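Long-range contact in superoxide dismutase [Mn/Fe] (Porphyromonas gingivalis, PDB 1UES), which converts superoxide radicals into oxygen and hydrogen peroxide by cycling the oxidation state of a bound manganese or iron ion, working as a homodimer: residues Thr79-Leu93 with Leu178-Tyr191. The protein carries 1 engineered substitution. Numbering follows the deposited sequence.
Sequences TQFRPGKGGAPKGKL and LWSIVDWDIVESRY
Pro-89 and Leu-93 pack round the indole of Trp-184 where, in this iron/manganese superoxide dismutase fold, the loop from helix 62-79 to helix 91-101 meets the C-terminal helix 184-190. The indole is one bump. Pro-89 CB covers one face, 3.5 Å from Trp-184 CE3, Val-182 CG1 covers the opposite face, and Leu-93 CD2 abuts the edge. Leu-93 fits a second hollow with both branches: CD2 reaches Val-187 CG1 at 3.6 Å, while CD1 sits over the Tyr-191 ring, 14° off the normal. With CG anti to the backbone N (chi1 -177°), chi2 of 54° turns CD1 to Tyr-191 and CD2 to Val-187.

At the other end Phe-81 is sandwiched. Ile-181 CD1 lies 3.8 Å from the centroid of its ring, and Gln-80 CG covers the opposite face; the Phe-81 side chain is about 10 Å from the bound manganese ion. Backbone bonds fix this end: Asp-183 N donates to Gln-80 O (2.9 Å), and Arg-82 N to Ile-181 O.

Lys-90 N meets Glu-188 OE2 at 3.0 Å, from above the carboxylate plane. Arg-190 extends across Gln-80, its NH1 shared between Gln-80 OE1 and Leu-153 O, while Gln-80 NE2 donates to the backbone O of the engineered Thr-155, tying the contact to strand 151-157. Ile-186 CD1 lies over one face of the Arg-82 guanidinium, whose NH1 donates to Phe-81 O (2.9 Å) and Thr-79 O (3.1 Å).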
loop_
_atom_site.group_PDB
_atom_site.type_symbol
_atom_site.label_atom_id
_atom_site.label_comp_id
_atom_site.label_asym_id
_atom_site.label_seq_id
_atom_site.Cartn_x
_atom_site.Cartn_y
_atom_site.Cartn_z
ATOM N N THR A 79 15.323 -13.380 -3.926
ATOM C CA THR A 79 16.201 -14.542 -4.044
ATOM C C THR A 79 15.516 -15.898 -4.038
ATOM O O THR A 79 16.167 -16.917 -4.285
ATOM C CB THR A 79 17.321 -14.525 -2.983
ATOM O OG1 THR A 79 16.773 -14.429 -1.665
ATOM C CG2 THR A 79 18.252 -13.377 -3.259
ATOM N N GLN A 80 14.208 -15.931 -3.824
ATOM C CA GLN A 80 13.553 -17.227 -3.761
ATOM C C GLN A 80 12.950 -17.667 -5.078
ATOM O O GLN A 80 12.411 -18.767 -5.157
ATOM C CB GLN A 80 12.460 -17.224 -2.689
ATOM C CG GLN A 80 11.236 -16.417 -3.116
ATOM C CD GLN A 80 10.360 -15.896 -1.984
ATOM O OE1 GLN A 80 10.571 -16.149 -0.785
ATOM N NE2 GLN A 80 9.346 -15.143 -2.372
ATOM N N PHE A 81 13.052 -16.816 -6.086
ATOM C CA PHE A 81 12.469 -17.097 -7.405
ATOM C C PHE A 81 13.489 -17.498 -8.453
ATOM O O PHE A 81 14.630 -17.046 -8.415
ATOM C CB PHE A 81 11.721 -15.846 -7.924
ATOM C CG PHE A 81 10.593 -15.385 -7.049
ATOM C CD1 PHE A 81 9.631 -16.275 -6.577
ATOM C CD2 PHE A 81 10.461 -14.030 -6.731
ATOM C CE1 PHE A 81 8.553 -15.819 -5.802
ATOM C CE2 PHE A 81 9.389 -13.570 -5.963
ATOM C CZ PHE A 81 8.436 -14.458 -5.499
ATOM N N ARG A 82 13.059 -18.347 -9.394
ATOM C CA ARG A 82 13.890 -18.776 -10.500
ATOM C C ARG A 82 13.015 -19.248 -11.632
ATOM O O ARG A 82 11.889 -19.677 -11.409
ATOM C CB ARG A 82 14.786 -19.974 -10.124
ATOM C CG ARG A 82 15.883 -19.683 -9.104
ATOM C CD ARG A 82 16.993 -18.828 -9.711
ATOM N NE ARG A 82 18.177 -18.816 -8.849
ATOM C CZ ARG A 82 18.214 -18.257 -7.642
ATOM N NH1 ARG A 82 17.133 -17.657 -7.154
ATOM N NH2 ARG A 82 19.330 -18.315 -6.914
ATOM N N PRO A 83 13.506 -19.112 -12.871
ATOM C CA PRO A 83 12.729 -19.585 -14.014
ATOM C C PRO A 83 12.969 -21.106 -14.076
ATOM O O PRO A 83 13.937 -21.619 -13.491
ATOM C CB PRO A 83 13.366 -18.869 -15.197
ATOM C CG PRO A 83 14.806 -18.702 -14.799
ATOM C CD PRO A 83 14.774 -18.482 -13.288
ATOM N N GLY A 84 12.090 -21.817 -14.781
ATOM C CA GLY A 84 12.216 -23.257 -14.918
ATOM C C GLY A 84 12.041 -24.028 -13.630
ATOM O O GLY A 84 12.524 -25.166 -13.506
ATOM N N LYS A 85 11.362 -23.426 -12.667
ATOM C CA LYS A 85 11.175 -24.082 -11.381
ATOM C C LYS A 85 9.713 -24.211 -11.009
ATOM O O LYS A 85 8.904 -24.654 -11.818
ATOM C CB LYS A 85 11.944 -23.327 -10.295
ATOM C CG LYS A 85 13.447 -23.552 -10.365
ATOM C CD LYS A 85 13.826 -24.858 -9.726
ATOM C CE LYS A 85 15.308 -24.887 -9.404
ATOM N NZ LYS A 85 16.097 -24.433 -10.586
ATOM N N GLY A 86 9.380 -23.814 -9.785
ATOM C CA GLY A 86 8.008 -23.912 -9.320
ATOM C C GLY A 86 7.772 -25.336 -8.853
ATOM O O GLY A 86 8.567 -25.884 -8.077
ATOM N N GLY A 87 6.694 -25.952 -9.320
ATOM C CA GLY A 87 6.425 -27.317 -8.920
ATOM C C GLY A 87 6.132 -27.426 -7.437
ATOM O O GLY A 87 5.811 -26.438 -6.780
ATOM N N ALA A 88 6.265 -28.626 -6.887
ATOM C CA ALA A 88 5.957 -28.819 -5.478
ATOM C C ALA A 88 7.170 -28.997 -4.575
ATOM O O ALA A 88 8.223 -29.480 -5.003
ATOM C CB ALA A 88 4.998 -30.012 -5.322
ATOM N N PRO A 89 7.044 -28.577 -3.308
ATOM C CA PRO A 89 8.153 -28.717 -2.366
ATOM C C PRO A 89 8.375 -30.194 -2.065
ATOM O O PRO A 89 7.471 -31.009 -2.202
ATOM C CB PRO A 89 7.680 -27.963 -1.128
ATOM C CG PRO A 89 6.189 -27.984 -1.223
ATOM C CD PRO A 89 5.880 -27.914 -2.698
ATOM N N LYS A 90 9.582 -30.524 -1.641
ATOM C CA LYS A 90 9.909 -31.897 -1.308
ATOM C C LYS A 90 10.755 -31.924 -0.046
ATOM O O LYS A 90 10.883 -30.915 0.652
ATOM C CB LYS A 90 10.662 -32.543 -2.466
ATOM C CG LYS A 90 11.629 -31.606 -3.146
ATOM C CD LYS A 90 13.038 -31.846 -2.625
ATOM C CE LYS A 90 14.072 -31.502 -3.675
ATOM N NZ LYS A 90 13.456 -31.047 -4.961
ATOM N N GLY A 91 11.326 -33.084 0.253
ATOM C CA GLY A 91 12.150 -33.193 1.441
ATOM C C GLY A 91 11.381 -32.942 2.721
ATOM O O GLY A 91 10.174 -33.197 2.808
ATOM N N LYS A 92 12.073 -32.416 3.722
ATOM C CA LYS A 92 11.436 -32.157 4.999
ATOM C C LYS A 92 10.385 -31.059 4.895
ATOM O O LYS A 92 9.345 -31.117 5.557
ATOM C CB LYS A 92 12.473 -31.771 6.039
ATOM C CG LYS A 92 13.400 -30.698 5.566
ATOM C CD LYS A 92 14.682 -30.729 6.355
ATOM C CE LYS A 92 14.671 -29.646 7.426
ATOM N NZ LYS A 92 16.010 -28.987 7.528
ATOM N N LEU A 93 10.653 -30.045 4.086
ATOM C CA LEU A 93 9.668 -28.978 3.949
ATOM C C LEU A 93 8.405 -29.533 3.306
ATOM O O LEU A 93 7.295 -29.273 3.774
ATOM C CB LEU A 93 10.220 -27.822 3.111
ATOM C CG LEU A 93 9.215 -26.668 3.020
ATOM C CD1 LEU A 93 8.776 -26.223 4.403
ATOM C CD2 LEU A 93 9.870 -25.523 2.265
ATOM N N LEU A 178 2.452 -16.649 -8.703
ATOM C CA LEU A 178 3.751 -16.650 -8.054
ATOM C C LEU A 178 4.255 -18.048 -7.834
ATOM O O LEU A 178 5.457 -18.286 -7.827
ATOM C CB LEU A 178 3.678 -15.910 -6.721
ATOM C CG LEU A 178 3.701 -14.391 -6.796
ATOM C CD1 LEU A 178 3.528 -13.857 -5.348
ATOM C CD2 LEU A 178 4.999 -13.878 -7.442
ATOM N N TRP A 179 3.337 -18.987 -7.642
ATOM C CA TRP A 179 3.782 -20.360 -7.403
ATOM C C TRP A 179 4.643 -20.933 -8.515
ATOM O O TRP A 179 5.533 -21.771 -8.269
ATOM C CB TRP A 179 2.576 -21.253 -7.143
ATOM C CG TRP A 179 1.755 -20.798 -6.015
ATOM C CD1 TRP A 179 0.541 -20.157 -6.084
ATOM C CD2 TRP A 179 2.073 -20.904 -4.617
ATOM N NE1 TRP A 179 0.096 -19.861 -4.817
ATOM C CE2 TRP A 179 1.011 -20.304 -3.903
ATOM C CE3 TRP A 179 3.158 -21.446 -3.900
ATOM C CZ2 TRP A 179 0.990 -20.227 -2.504
ATOM C CZ3 TRP A 179 3.130 -21.364 -2.487
ATOM C CH2 TRP A 179 2.057 -20.760 -1.820
ATOM N N SER A 180 4.412 -20.466 -9.740
ATOM C CA SER A 180 5.154 -20.940 -10.886
ATOM C C SER A 180 6.626 -20.513 -10.900
ATOM O O SER A 180 7.422 -21.098 -11.630
ATOM C CB SER A 180 4.460 -20.501 -12.183
ATOM O OG SER A 180 4.638 -19.110 -12.453
ATOM N N ILE A 181 7.000 -19.498 -10.113
ATOM C CA ILE A 181 8.409 -19.087 -10.094
ATOM C C ILE A 181 9.128 -19.358 -8.774
ATOM O O ILE A 181 10.292 -18.976 -8.601
ATOM C CB ILE A 181 8.595 -17.595 -10.423
ATOM C CG1 ILE A 181 7.687 -16.728 -9.563
ATOM C CG2 ILE A 181 8.349 -17.368 -11.927
ATOM C CD1 ILE A 181 7.937 -15.246 -9.738
ATOM N N VAL A 182 8.442 -19.992 -7.842
ATOM C CA VAL A 182 9.082 -20.302 -6.571
ATOM C C VAL A 182 10.102 -21.424 -6.766
ATOM O O VAL A 182 9.790 -22.459 -7.351
ATOM C CB VAL A 182 8.026 -20.757 -5.527
ATOM C CG1 VAL A 182 8.696 -21.308 -4.265
ATOM C CG2 VAL A 182 7.135 -19.576 -5.174
ATOM N N ASP A 183 11.320 -21.215 -6.294
ATOM C CA ASP A 183 12.338 -22.262 -6.370
ATOM C C ASP A 183 12.286 -22.944 -5.005
ATOM O O ASP A 183 12.815 -22.430 -4.021
ATOM C CB ASP A 183 13.715 -21.665 -6.606
ATOM C CG ASP A 183 14.783 -22.731 -6.753
ATOM O OD1 ASP A 183 15.851 -22.431 -7.322
ATOM O OD2 ASP A 183 14.537 -23.867 -6.306
ATOM N N TRP A 184 11.628 -24.095 -4.931
ATOM C CA TRP A 184 11.518 -24.768 -3.646
ATOM C C TRP A 184 12.848 -25.235 -3.062
ATOM O O TRP A 184 12.936 -25.447 -1.853
ATOM C CB TRP A 184 10.516 -25.922 -3.729
ATOM C CG TRP A 184 9.100 -25.377 -3.788
ATOM C CD1 TRP A 184 8.326 -25.240 -4.906
ATOM C CD2 TRP A 184 8.359 -24.795 -2.709
ATOM N NE1 TRP A 184 7.148 -24.603 -4.593
ATOM C CE2 TRP A 184 7.137 -24.317 -3.251
ATOM C CE3 TRP A 184 8.605 -24.628 -1.334
ATOM C CZ2 TRP A 184 6.163 -23.682 -2.469
ATOM C CZ3 TRP A 184 7.631 -23.985 -0.546
ATOM C CH2 TRP A 184 6.420 -23.521 -1.126
ATOM N N ASP A 185 13.874 -25.366 -3.895
ATOM C CA ASP A 185 15.183 -25.768 -3.389
ATOM C C ASP A 185 15.728 -24.675 -2.491
ATOM O O ASP A 185 16.386 -24.953 -1.488
ATOM C CB ASP A 185 16.149 -26.020 -4.540
ATOM C CG ASP A 185 15.751 -27.226 -5.359
ATOM O OD1 ASP A 185 15.366 -28.247 -4.742
ATOM O OD2 ASP A 185 15.799 -27.146 -6.608
ATOM N N ILE A 186 15.444 -23.422 -2.848
ATOM C CA ILE A 186 15.901 -22.307 -2.045
ATOM C C ILE A 186 15.056 -22.189 -0.778
ATOM O O ILE A 186 15.580 -22.013 0.307
ATOM C CB ILE A 186 15.868 -20.998 -2.858
ATOM C CG1 ILE A 186 16.839 -21.137 -4.032
ATOM C CG2 ILE A 186 16.186 -19.787 -1.967
ATOM C CD1 ILE A 186 16.602 -20.191 -5.176
ATOM N N VAL A 187 13.738 -22.297 -0.903
ATOM C CA VAL A 187 12.905 -22.198 0.282
ATOM C C VAL A 187 13.266 -23.314 1.252
ATOM O O VAL A 187 13.423 -23.081 2.449
ATOM C CB VAL A 187 11.402 -22.290 -0.076
ATOM C CG1 VAL A 187 10.552 -22.207 1.192
ATOM C CG2 VAL A 187 11.035 -21.185 -1.046
ATOM N N GLU A 188 13.424 -24.528 0.732
ATOM C CA GLU A 188 13.755 -25.665 1.587
ATOM C C GLU A 188 15.048 -25.412 2.342
ATOM O O GLU A 188 15.175 -25.782 3.505
ATOM C CB GLU A 188 13.887 -26.932 0.753
ATOM C CG GLU A 188 12.587 -27.385 0.118
ATOM C CD GLU A 188 12.822 -28.259 -1.095
ATOM O OE1 GLU A 188 13.995 -28.659 -1.330
ATOM O OE2 GLU A 188 11.842 -28.556 -1.814
ATOM N N SER A 189 16.008 -24.773 1.679
ATOM C CA SER A 189 17.280 -24.475 2.326
ATOM C C SER A 189 17.132 -23.551 3.535
ATOM O O SER A 189 17.953 -23.585 4.436
ATOM C CB SER A 189 18.255 -23.837 1.333
ATOM O OG SER A 189 18.027 -22.436 1.279
ATOM N N ARG A 190 16.082 -22.721 3.556
ATOM C CA ARG A 190 15.856 -21.803 4.671
ATOM C C ARG A 190 15.214 -22.507 5.858
ATOM O O ARG A 190 15.221 -21.997 6.972
ATOM C CB ARG A 190 14.927 -20.665 4.228
ATOM C CG ARG A 190 15.320 -20.044 2.904
ATOM C CD ARG A 190 14.381 -18.892 2.575
ATOM N NE ARG A 190 14.991 -18.055 1.555
ATOM C CZ ARG A 190 14.330 -17.172 0.821
ATOM N NH1 ARG A 190 13.024 -17.013 1.001
ATOM N NH2 ARG A 190 14.986 -16.446 -0.082
ATOM N N TYR A 191 14.678 -23.695 5.610
ATOM C CA TYR A 191 13.981 -24.482 6.638
ATOM C C TYR A 191 14.868 -25.437 7.466
ATOM O O TYR A 191 15.893 -25.904 6.934
ATOM C CB TYR A 191 12.866 -25.278 5.945
ATOM C CG TYR A 191 11.908 -26.012 6.848
ATOM C CD1 TYR A 191 11.193 -25.350 7.849
ATOM C CD2 TYR A 191 11.670 -27.373 6.654
ATOM C CE1 TYR A 191 10.249 -26.032 8.648
ATOM C CE2 TYR A 191 10.740 -28.065 7.437
ATOM C CZ TYR A 191 10.039 -27.393 8.426
ATOM O OH TYR A 191 9.166 -28.102 9.215
ATOM O OXT TYR A 191 14.537 -25.710 8.656
HETATM O O HOH W 1 9.905 -21.006 -12.700
HETATM O O HOH W 2 10.956 -25.641 -7.228
HETATM O O HOH W 3 4.897 -23.829 -6.385
#